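Local atomic coordinates of EF0056 (Enterococcus faecalis, PDB entry 6ORI), a protein that is of unknown function but, as an enterococcal surface protein whose N-terminal region holds immunoglobulin-like domains, is probably connected with biofilm formation. Residues 215-221 with 239-245; 293-297 with 342-346; 282-288 with 338-343. All blocks are in the same frame, centred on the assembly; numbering follows the deposited sequence.

Interaction 1: 215-221 with 239-245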
loop_
_atom_site.group_PDB
_atom_site.type_symbol
_atom_site.label_atom_id
_atom_site.label_comp_id
_atom_site.label_asym_id
_atom_site.label_seq_id
_atom_site.Cartn_x
_atom_site.Cartn_y
_atom_site.Cartn_z
ATOM N N SER A 215 3.934 0.038 2.924
ATOM C CA SER A 215 3.043 -0.520 1.940
ATOM C C SER A 215 3.657 -0.361 0.572
ATOM O O SER A 215 4.512 0.488 0.357
ATOM C CB SER A 215 1.669 0.148 2.003
ATOM O OG SER A 215 1.778 1.555 1.879
ATOM N N VAL A 216 3.234 -1.211 -0.351
ATOM C CA VAL A 216 3.599 -1.086 -1.754
ATOM C C VAL A 216 2.342 -1.131 -2.615
ATOM O O VAL A 216 1.633 -2.144 -2.615
ATOM C CB VAL A 216 4.573 -2.199 -2.158
ATOM C CG1 VAL A 216 4.807 -2.188 -3.656
ATOM C CG2 VAL A 216 5.897 -2.024 -1.451
ATOM N N ASN A 217 2.081 -0.034 -3.324
ATOM C CA ASN A 217 0.997 0.068 -4.313
ATOM C C ASN A 217 1.650 -0.096 -5.671
ATOM O O ASN A 217 2.821 0.269 -5.856
ATOM C CB ASN A 217 0.324 1.448 -4.259
ATOM C CG ASN A 217 -1.220 1.411 -4.024
ATOM O OD1 ASN A 217 -1.754 0.622 -3.258
ATOM N ND2 ASN A 217 -1.922 2.305 -4.704
ATOM N N THR A 218 0.931 -0.674 -6.610
ATOM C CA THR A 218 1.433 -0.915 -7.948
ATOM C C THR A 218 0.458 -0.338 -8.950
ATOM O O THR A 218 -0.743 -0.210 -8.681
ATOM C CB THR A 218 1.604 -2.411 -8.241
ATOM O OG1 THR A 218 0.314 -3.015 -8.368
ATOM C CG2 THR A 218 2.408 -3.124 -7.157
ATOM N N LYS A 219 0.977 0.035 -10.097
ATOM C CA LYS A 219 0.160 0.556 -11.173
ATOM C C LYS A 219 0.863 0.297 -12.487
ATOM O O LYS A 219 2.086 0.392 -12.563
ATOM C CB LYS A 219 -0.025 2.066 -11.010
ATOM C CG LYS A 219 -0.921 2.687 -12.051
ATOM C CD LYS A 219 -0.953 4.194 -11.968
ATOM C CE LYS A 219 -1.849 4.740 -13.065
ATOM N NZ LYS A 219 -1.915 6.233 -13.066
ATOM N N TYR A 220 0.123 -0.101 -13.501
ATOM C CA TYR A 220 0.643 -0.042 -14.862
ATOM C C TYR A 220 0.458 1.368 -15.408
ATOM O O TYR A 220 -0.670 1.862 -15.502
ATOM C CB TYR A 220 -0.079 -1.028 -15.770
ATOM C CG TYR A 220 0.279 -0.781 -17.209
ATOM C CD1 TYR A 220 1.470 -1.257 -17.730
ATOM C CD2 TYR A 220 -0.560 -0.035 -18.036
ATOM C CE1 TYR A 220 1.811 -1.024 -19.055
ATOM C CE2 TYR A 220 -0.229 0.207 -19.353
ATOM C CZ TYR A 220 0.956 -0.288 -19.855
ATOM O OH TYR A 220 1.283 -0.038 -21.167
ATOM N N GLU A 221 1.553 2.033 -15.768
ATOM C CA GLU A 221 1.496 3.367 -16.352
ATOM C C GLU A 221 1.729 3.259 -17.858
ATOM O O GLU A 221 2.532 2.440 -18.328
ATOM C CB GLU A 221 2.529 4.336 -15.740
ATOM C CG GLU A 221 2.111 5.061 -14.447
ATOM C CD GLU A 221 1.012 6.115 -14.635
ATOM O OE1 GLU A 221 0.429 6.188 -15.745
ATOM O OE2 GLU A 221 0.728 6.860 -13.667
ATOM N N ALA A 239 5.240 0.900 -18.058
ATOM C CA ALA A 239 6.005 0.498 -16.897
ATOM C C ALA A 239 5.096 0.071 -15.778
ATOM O O ALA A 239 3.957 0.534 -15.675
ATOM C CB ALA A 239 6.865 1.637 -16.442
ATOM N N ILE A 240 5.579 -0.821 -14.935
ATOM C CA ILE A 240 4.926 -1.054 -13.666
ATOM C C ILE A 240 5.591 -0.165 -12.632
ATOM O O ILE A 240 6.815 -0.190 -12.475
ATOM C CB ILE A 240 4.975 -2.520 -13.238
ATOM C CG1 ILE A 240 4.228 -3.386 -14.256
ATOM C CG2 ILE A 240 4.383 -2.678 -11.830
ATOM C CD1 ILE A 240 4.488 -4.874 -14.100
ATOM N N ILE A 241 4.777 0.648 -11.969
ATOM C CA ILE A 241 5.236 1.588 -10.956
ATOM C C ILE A 241 4.990 1.006 -9.591
ATOM O O ILE A 241 3.890 0.553 -9.292
ATOM C CB ILE A 241 4.463 2.925 -11.017
ATOM C CG1 ILE A 241 4.314 3.439 -12.452
ATOM C CG2 ILE A 241 5.121 3.981 -10.138
ATOM C CD1 ILE A 241 5.597 3.613 -13.185
ATOM N N LEU A 242 6.017 0.999 -8.760
ATOM C CA LEU A 242 5.929 0.585 -7.363
ATOM C C LEU A 242 6.046 1.831 -6.526
ATOM O O LEU A 242 7.065 2.538 -6.583
ATOM C CB LEU A 242 7.050 -0.358 -6.952
ATOM C CG LEU A 242 7.325 -1.557 -7.827
ATOM C CD1 LEU A 242 8.457 -2.414 -7.229
ATOM C CD2 LEU A 242 6.057 -2.356 -7.975
ATOM N N ASP A 243 5.022 2.113 -5.745
ATOM C CA ASP A 243 5.062 3.198 -4.785
ATOM C C ASP A 243 5.198 2.594 -3.396
ATOM O O ASP A 243 4.254 1.974 -2.878
ATOM C CB ASP A 243 3.823 4.082 -4.905
ATOM C CG ASP A 243 3.906 5.044 -6.095
ATOM O OD1 ASP A 243 4.980 5.138 -6.714
ATOM O OD2 ASP A 243 2.908 5.719 -6.400
ATOM N N HIS A 244 6.400 2.704 -2.850
ATOM C CA HIS A 244 6.700 2.223 -1.515
ATOM C C HIS A 244 6.430 3.368 -0.561
ATOM O O HIS A 244 7.136 4.374 -0.563
ATOM C CB HIS A 244 8.163 1.774 -1.457
ATOM C CG HIS A 244 8.599 1.283 -0.111
ATOM N ND1 HIS A 244 9.921 1.329 0.297
ATOM C CD2 HIS A 244 7.915 0.684 0.892
ATOM C CE1 HIS A 244 10.016 0.811 1.505
ATOM N NE2 HIS A 244 8.809 0.428 1.895
ATOM N N LYS A 245 5.375 3.231 0.237
ATOM C CA LYS A 245 4.961 4.304 1.121
ATOM C C LYS A 245 5.216 3.945 2.583
ATOM O O LYS A 245 4.872 2.849 3.031
ATOM C CB LYS A 245 3.486 4.647 0.889
ATOM C CG LYS A 245 3.027 5.887 1.645
ATOM C CD LYS A 245 1.600 6.304 1.276
ATOM C CE LYS A 245 1.234 7.636 1.919
ATOM N NZ LYS A 245 -0.134 8.044 1.521
HETATM O O HOH W 1 2.467 2.806 4.632
#

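Interaction 2: 293-297 with 342-346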
loop_
_atom_site.group_PDB
_atom_site.type_symbol
_atom_site.label_atom_id
_atom_site.label_comp_id
_atom_site.label_asym_id
_atom_site.label_seq_id
_atom_site.Cartn_x
_atom_site.Cartn_y
_atom_site.Cartn_z
ATOM N N ASN A 293 -0.339 15.405 -3.697
ATOM C CA ASN A 293 -0.313 15.000 -5.098
ATOM C C ASN A 293 0.945 14.190 -5.322
ATOM O O ASN A 293 2.091 14.709 -5.165
ATOM C CB ASN A 293 -0.327 16.215 -6.029
ATOM C CG ASN A 293 -0.310 15.833 -7.519
ATOM O OD1 ASN A 293 0.513 15.041 -7.952
ATOM N ND2 ASN A 293 -1.195 16.435 -8.298
ATOM N N VAL A 294 0.746 12.929 -5.683
ATOM C CA VAL A 294 1.850 12.037 -5.974
ATOM C C VAL A 294 1.692 11.482 -7.394
ATOM O O VAL A 294 2.103 10.363 -7.692
ATOM C CB VAL A 294 1.972 10.910 -4.903
ATOM C CG1 VAL A 294 2.334 11.512 -3.549
ATOM C CG2 VAL A 294 0.706 10.104 -4.804
ATOM N N ALA A 295 1.136 12.280 -8.299
ATOM C CA ALA A 295 1.065 11.881 -9.703
ATOM C C ALA A 295 2.473 11.620 -10.249
ATOM O O ALA A 295 3.457 12.144 -9.747
ATOM C CB ALA A 295 0.402 12.961 -10.518
ATOM N N PHE A 296 2.547 10.832 -11.303
ATOM C CA PHE A 296 3.831 10.534 -11.931
ATOM C C PHE A 296 4.567 11.804 -12.320
ATOM O O PHE A 296 5.786 11.913 -12.173
ATOM C CB PHE A 296 3.604 9.664 -13.171
ATOM C CG PHE A 296 4.870 9.079 -13.742
ATOM C CD1 PHE A 296 5.340 7.860 -13.301
ATOM C CD2 PHE A 296 5.573 9.736 -14.722
ATOM C CE1 PHE A 296 6.489 7.297 -13.817
ATOM C CE2 PHE A 296 6.744 9.176 -15.251
ATOM C CZ PHE A 296 7.191 7.964 -14.794
ATOM N N GLU A 297 3.857 12.783 -12.869
ATOM C CA GLU A 297 4.527 13.989 -13.354
ATOM C C GLU A 297 5.258 14.732 -12.241
ATOM O O GLU A 297 6.204 15.467 -12.508
ATOM C CB GLU A 297 3.542 14.938 -14.042
ATOM C CG GLU A 297 2.496 15.519 -13.121
ATOM C CD GLU A 297 1.751 16.644 -13.774
ATOM O OE1 GLU A 297 2.314 17.757 -13.884
ATOM O OE2 GLU A 297 0.612 16.403 -14.198
ATOM N N VAL A 342 8.648 6.376 -1.914
ATOM C CA VAL A 342 9.797 6.024 -2.756
ATOM C C VAL A 342 9.193 5.348 -3.960
ATOM O O VAL A 342 8.444 4.395 -3.815
ATOM C CB VAL A 342 10.744 5.064 -2.005
ATOM C CG1 VAL A 342 11.930 4.669 -2.879
ATOM C CG2 VAL A 342 11.229 5.712 -0.698
ATOM N N ARG A 343 9.509 5.837 -5.150
ATOM C CA ARG A 343 8.890 5.327 -6.365
ATOM C C ARG A 343 9.912 4.597 -7.231
ATOM O O ARG A 343 11.004 5.132 -7.515
ATOM C CB ARG A 343 8.229 6.481 -7.130
ATOM C CG ARG A 343 7.747 6.072 -8.509
ATOM C CD ARG A 343 6.844 7.136 -9.078
ATOM N NE ARG A 343 5.631 7.247 -8.274
ATOM C CZ ARG A 343 4.873 8.333 -8.153
ATOM N NH1 ARG A 343 5.187 9.447 -8.781
ATOM N NH2 ARG A 343 3.804 8.304 -7.364
ATOM N N TYR A 344 9.548 3.400 -7.688
ATOM C CA TYR A 344 10.345 2.632 -8.625
ATOM C C TYR A 344 9.574 2.456 -9.916
ATOM O O TYR A 344 8.372 2.099 -9.917
ATOM C CB TYR A 344 10.698 1.270 -8.024
ATOM C CG TYR A 344 11.423 1.377 -6.713
ATOM C CD1 TYR A 344 12.733 1.838 -6.665
ATOM C CD2 TYR A 344 10.827 0.991 -5.525
ATOM C CE1 TYR A 344 13.405 1.950 -5.509
ATOM C CE2 TYR A 344 11.509 1.102 -4.325
ATOM C CZ TYR A 344 12.802 1.560 -4.331
ATOM O OH TYR A 344 13.553 1.694 -3.202
ATOM N N VAL A 345 10.231 2.741 -11.030
ATOM C CA VAL A 345 9.632 2.641 -12.352
ATOM C C VAL A 345 10.276 1.465 -13.094
ATOM O O VAL A 345 11.459 1.528 -13.442
ATOM C CB VAL A 345 9.840 3.941 -13.128
ATOM C CG1 VAL A 345 9.214 3.841 -14.491
ATOM C CG2 VAL A 345 9.291 5.143 -12.366
ATOM N N LEU A 346 9.505 0.412 -13.330
ATOM C CA LEU A 346 9.993 -0.812 -13.969
ATOM C C LEU A 346 9.573 -0.755 -15.415
ATOM O O LEU A 346 8.432 -1.056 -15.739
ATOM C CB LEU A 346 9.377 -2.055 -13.304
ATOM C CG LEU A 346 9.421 -2.137 -11.771
ATOM C CD1 LEU A 346 8.767 -3.406 -11.280
ATOM C CD2 LEU A 346 10.839 -2.089 -11.285
HETATM O O HOH W 2 7.264 10.130 -10.590
#

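Interaction 3: 282-288 with 338-343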
loop_
_atom_site.group_PDB
_atom_site.type_symbol
_atom_site.label_atom_id
_atom_site.label_comp_id
_atom_site.label_asym_id
_atom_site.label_seq_id
_atom_site.Cartn_x
_atom_site.Cartn_y
_atom_site.Cartn_z
ATOM N N MET A 282 14.592 5.187 -10.173
ATOM C CA MET A 282 14.162 5.602 -8.844
ATOM C C MET A 282 13.729 7.041 -8.946
ATOM O O MET A 282 14.470 7.893 -9.506
ATOM C CB MET A 282 15.320 5.494 -7.858
ATOM C CG MET A 282 14.893 5.610 -6.420
ATOM S SD MET A 282 16.338 5.426 -5.376
ATOM C CE MET A 282 15.550 5.410 -3.774
ATOM N N HIS A 283 12.528 7.340 -8.462
ATOM C CA HIS A 283 12.048 8.714 -8.415
ATOM C C HIS A 283 11.865 9.173 -6.990
ATOM O O HIS A 283 11.416 8.398 -6.135
ATOM C CB HIS A 283 10.702 8.858 -9.130
ATOM C CG HIS A 283 10.756 8.646 -10.614
ATOM N ND1 HIS A 283 9.708 8.973 -11.452
ATOM C CD2 HIS A 283 11.731 8.156 -11.410
ATOM C CE1 HIS A 283 10.035 8.676 -12.696
ATOM N NE2 HIS A 283 11.264 8.189 -12.704
ATOM N N MET A 284 12.157 10.439 -6.763
ATOM C CA MET A 284 11.850 11.116 -5.526
ATOM C C MET A 284 10.468 11.723 -5.650
ATOM O O MET A 284 10.163 12.369 -6.658
ATOM C CB MET A 284 12.882 12.206 -5.272
ATOM C CG MET A 284 12.625 12.966 -3.988
ATOM S SD MET A 284 13.801 14.284 -3.649
ATOM C CE MET A 284 15.202 13.336 -3.084
ATOM N N VAL A 285 9.652 11.515 -4.617
ATOM C CA VAL A 285 8.267 11.981 -4.564
ATOM C C VAL A 285 8.063 12.710 -3.235
ATOM O O VAL A 285 8.701 12.404 -2.250
ATOM C CB VAL A 285 7.312 10.766 -4.658
ATOM C CG1 VAL A 285 5.853 11.203 -4.608
ATOM C CG2 VAL A 285 7.569 9.956 -5.938
ATOM N N GLN A 286 7.124 13.646 -3.214
ATOM C CA GLN A 286 6.890 14.456 -2.033
ATOM C C GLN A 286 5.433 14.409 -1.615
ATOM O O GLN A 286 4.527 14.569 -2.443
ATOM C CB GLN A 286 7.312 15.890 -2.330
ATOM C CG GLN A 286 8.430 15.946 -3.352
ATOM C CD GLN A 286 9.431 17.035 -3.069
ATOM O OE1 GLN A 286 9.063 18.170 -2.771
ATOM N NE2 GLN A 286 10.713 16.694 -3.151
ATOM N N ALA A 287 5.218 14.162 -0.325
ATOM C CA ALA A 287 3.893 14.274 0.287
ATOM C C ALA A 287 3.646 15.737 0.667
ATOM O O ALA A 287 4.108 16.193 1.715
ATOM C CB ALA A 287 3.800 13.368 1.541
ATOM N N ASP A 288 2.923 16.466 -0.183
ATOM C CA ASP A 288 2.719 17.898 0.011
ATOM C C ASP A 288 1.895 18.171 1.267
ATOM O O ASP A 288 0.976 17.419 1.581
ATOM C CB ASP A 288 1.988 18.504 -1.194
ATOM C CG ASP A 288 2.514 17.992 -2.521
ATOM O OD1 ASP A 288 2.173 16.848 -2.885
ATOM O OD2 ASP A 288 3.258 18.731 -3.200
ATOM N N ARG A 338 4.735 13.820 8.113
ATOM C CA ARG A 338 4.192 13.413 6.827
ATOM C C ARG A 338 4.859 12.131 6.328
ATOM O O ARG A 338 6.028 11.855 6.631
ATOM C CB ARG A 338 4.345 14.513 5.782
ATOM C CG ARG A 338 3.403 15.672 5.988
ATOM C CD ARG A 338 3.616 16.827 5.006
ATOM N NE ARG A 338 4.880 17.524 5.246
ATOM C CZ ARG A 338 6.005 17.358 4.564
ATOM N NH1 ARG A 338 6.070 16.517 3.537
ATOM N NH2 ARG A 338 7.079 18.046 4.920
ATOM N N PRO A 339 4.133 11.349 5.532
ATOM C CA PRO A 339 4.676 10.079 5.036
ATOM C C PRO A 339 5.677 10.284 3.917
ATOM O O PRO A 339 5.853 11.378 3.370
ATOM C CB PRO A 339 3.445 9.353 4.492
ATOM C CG PRO A 339 2.505 10.454 4.141
ATOM C CD PRO A 339 2.724 11.537 5.163
ATOM N N ILE A 340 6.342 9.190 3.603
ATOM C CA ILE A 340 7.372 9.133 2.578
ATOM C C ILE A 340 6.912 8.214 1.465
ATOM O O ILE A 340 6.351 7.153 1.727
ATOM C CB ILE A 340 8.661 8.571 3.186
ATOM C CG1 ILE A 340 9.177 9.510 4.285
ATOM C CG2 ILE A 340 9.694 8.281 2.100
ATOM C CD1 ILE A 340 10.217 8.912 5.186
ATOM N N VAL A 341 7.162 8.595 0.225
ATOM C CA VAL A 341 6.916 7.737 -0.929
ATOM C C VAL A 341 8.210 7.614 -1.714
ATOM O O VAL A 341 8.789 8.642 -2.097
ATOM C CB VAL A 341 5.792 8.280 -1.834
ATOM C CG1 VAL A 341 5.625 7.425 -3.070
ATOM C CG2 VAL A 341 4.482 8.330 -1.081
ATOM N N VAL A 342 8.648 6.376 -1.914
ATOM C CA VAL A 342 9.797 6.024 -2.756
ATOM C C VAL A 342 9.193 5.348 -3.960
ATOM O O VAL A 342 8.444 4.395 -3.815
ATOM C CB VAL A 342 10.744 5.064 -2.005
ATOM C CG1 VAL A 342 11.930 4.669 -2.879
ATOM C CG2 VAL A 342 11.229 5.712 -0.698
ATOM N N ARG A 343 9.509 5.837 -5.150
ATOM C CA ARG A 343 8.890 5.327 -6.365
ATOM C C ARG A 343 9.912 4.597 -7.231
ATOM O O ARG A 343 11.004 5.132 -7.515
ATOM C CB ARG A 343 8.229 6.481 -7.130
ATOM C CG ARG A 343 7.747 6.072 -8.509
ATOM C CD ARG A 343 6.844 7.136 -9.078
ATOM N NE ARG A 343 5.631 7.247 -8.274
ATOM C CZ ARG A 343 4.873 8.333 -8.153
ATOM N NH1 ARG A 343 5.187 9.447 -8.781
ATOM N NH2 ARG A 343 3.804 8.304 -7.364
HETATM O O HOH W 2 7.264 10.130 -10.590
HETATM O O HOH W 3 11.107 10.104 -2.205
HETATM O O HOH W 4 8.659 11.194 0.136
HETATM O O HOH W 5 7.201 12.940 1.591
#

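Interaction 1: 215-221 with 239-245
His244 turns the edge of its imidazole to the opposite strand, where the carbonyl oxygen of Ser215 lies in the ring plane, 3.5 Å from CD2. The methyl CG2 of Val216 approaches the same CD2 obliquely, and the adjacent ring nitrogen, NE2, is bonded to the carbonyl of Thr392. By contrast, the carbonyl oxygen of Ala239 meets the Tyr220 ring at a slant, with CD1 and O 3.7 Å apart.

These rings stand on an antiparallel hairpin, the N-to-C directions of the two segments 157° apart. Hydrogen-bonded pairs run from Ser215-Lys245 to Glu221-Ala239, and the bond from Ile241 N to Lys219 O, 2.8 Å long, is almost straight at 175°. Val216, Thr218, Leu242 and His244 share one face and touch strand 375-382 of the second sheet, as in an immunoglobulin-like sandwich. Branched and apolar groups suit this interior: Thr218 CG2 rests on Leu242 CD2 at 3.8 Å, while Thr218 OG1 bonds to the carbonyl of Tyr397.

The other face is more polar. Glu221 presses CG against CG1 of Ile241 at 3.4 Å, then bends at chi2 (-70°), which brings its carboxylate back to Lys219; NZ meets OE2 at 2.8 Å from above the carboxylate plane. Asp243 forms a salt bridge with Arg343, and water joins Ser215 OG to Lys245 O. Polar atoms packed against the second sheet are thus bonded to carbonyls, whereas this face reaches the ten-stranded sheet through Asn217 to Thr187 and Lys245 NZ to Ser32, and probably balances its charges in pairs.

Interaction 2: 293-297 with 342-346
Arg343 extends from its strand to the loop 293-297, where its guanidinium grips the carbonyls of Val294 and Ala295. CB packs against CG2 of Val285; from there the chain first runs out straight, with CG opposite the backbone nitrogen (chi1 171°), and CG lies against Ile241 on the adjoining strand. It bends at the CG-CD bond (chi3 -65°), and CD passes the His283 ring. NE is engaged by the carboxylate of Asp243, which probably offsets the buried positive charge.

At the tip NH2 gives the strong bond, 2.7 Å to Val294 O, in the plane of both the carbonyl and the guanidinium. NH1 adds weak bonds to the same oxygen and, at 3.3 Å, to Ala295 O. The loop offers these carbonyls from an Asx turn, in which Asn293 OD1 accepts from Ala295 N at 2.9 Å; asparagine suits the place because its short side chain puts OD1 by the N-H two residues on. NH1 also donates to a water 2.8 Å away, which in turn donates to Phe296 O and sits 4.0 Å above one face of the Phe296 ring, toward its rim. Val345, two residues along on the same side of the strand as Arg343, brings CG2 to within 3.8 Å of Phe296 CE1.

Interaction 3: 282-288 with 338-343
His283 and Arg343 form an antiparallel hydrogen-bonded pair, with His283 N giving an almost straight 2.8 Å bond to Arg343 O (174°), but the chains then part, CA atoms being 5.7 Å apart at Val285-Val341 and 6.4 Å at Ala287-Pro339. Waters carry the pairing on through the widening gap: one lies between Val285 N and Val341 O, a second between Val341 N and Val285 O, and a third joins Ala287 N to Pro339 O.

Val285, whose two methyls can serve two neighbours, sets CG2 over one face of the Arg343 guanidinium, 3.7 Å above the plane and toward its rim, and turns CG1 to Val341 CB at 4.0 Å. The His283 ring stands 67° from that guanidinium; the water that NH1 shares with Phe296 O also lies in the His283 ring plane and bonds ND1, while NE2 bonds to Gln281. On the other side of the sheet, flexible Met282 stretches fully so that CE meets Val342 CG1 at 3.8 Å. Where the chains are farthest apart, small Ala287 still brings CB to Pro339 CG at 4.1 Å, and Arg338 NH1 makes a weak bond to Ala287 O.

Strand 340-348 lies between 277-284 and 239-248 in the five-stranded sheet, and edge strand 300-304 flanks 277-284, with Val302 against both Met282 and Met284.

From the N terminus, interaction 1 comes first: it closes the 17-residue loop between strands 211-221 and 239-248 and stands in series before the others. The chain then passes through 282-288 and 293-297, and both wait for strand 340-348. Interaction 3 opens before interaction 2, but both end on one stretch, sharing Val342 and Arg343, so neither is cleanly nested in the other. Strands 300-304 and 318-322, which belong to different sheets, lie within these long loops. In space, strand 239-248 pairs directly with 340-348, joining interaction 1 to the other two. Together they tie the hairpin and the central strands into one sheet and fasten the loop after 277-284 to its face.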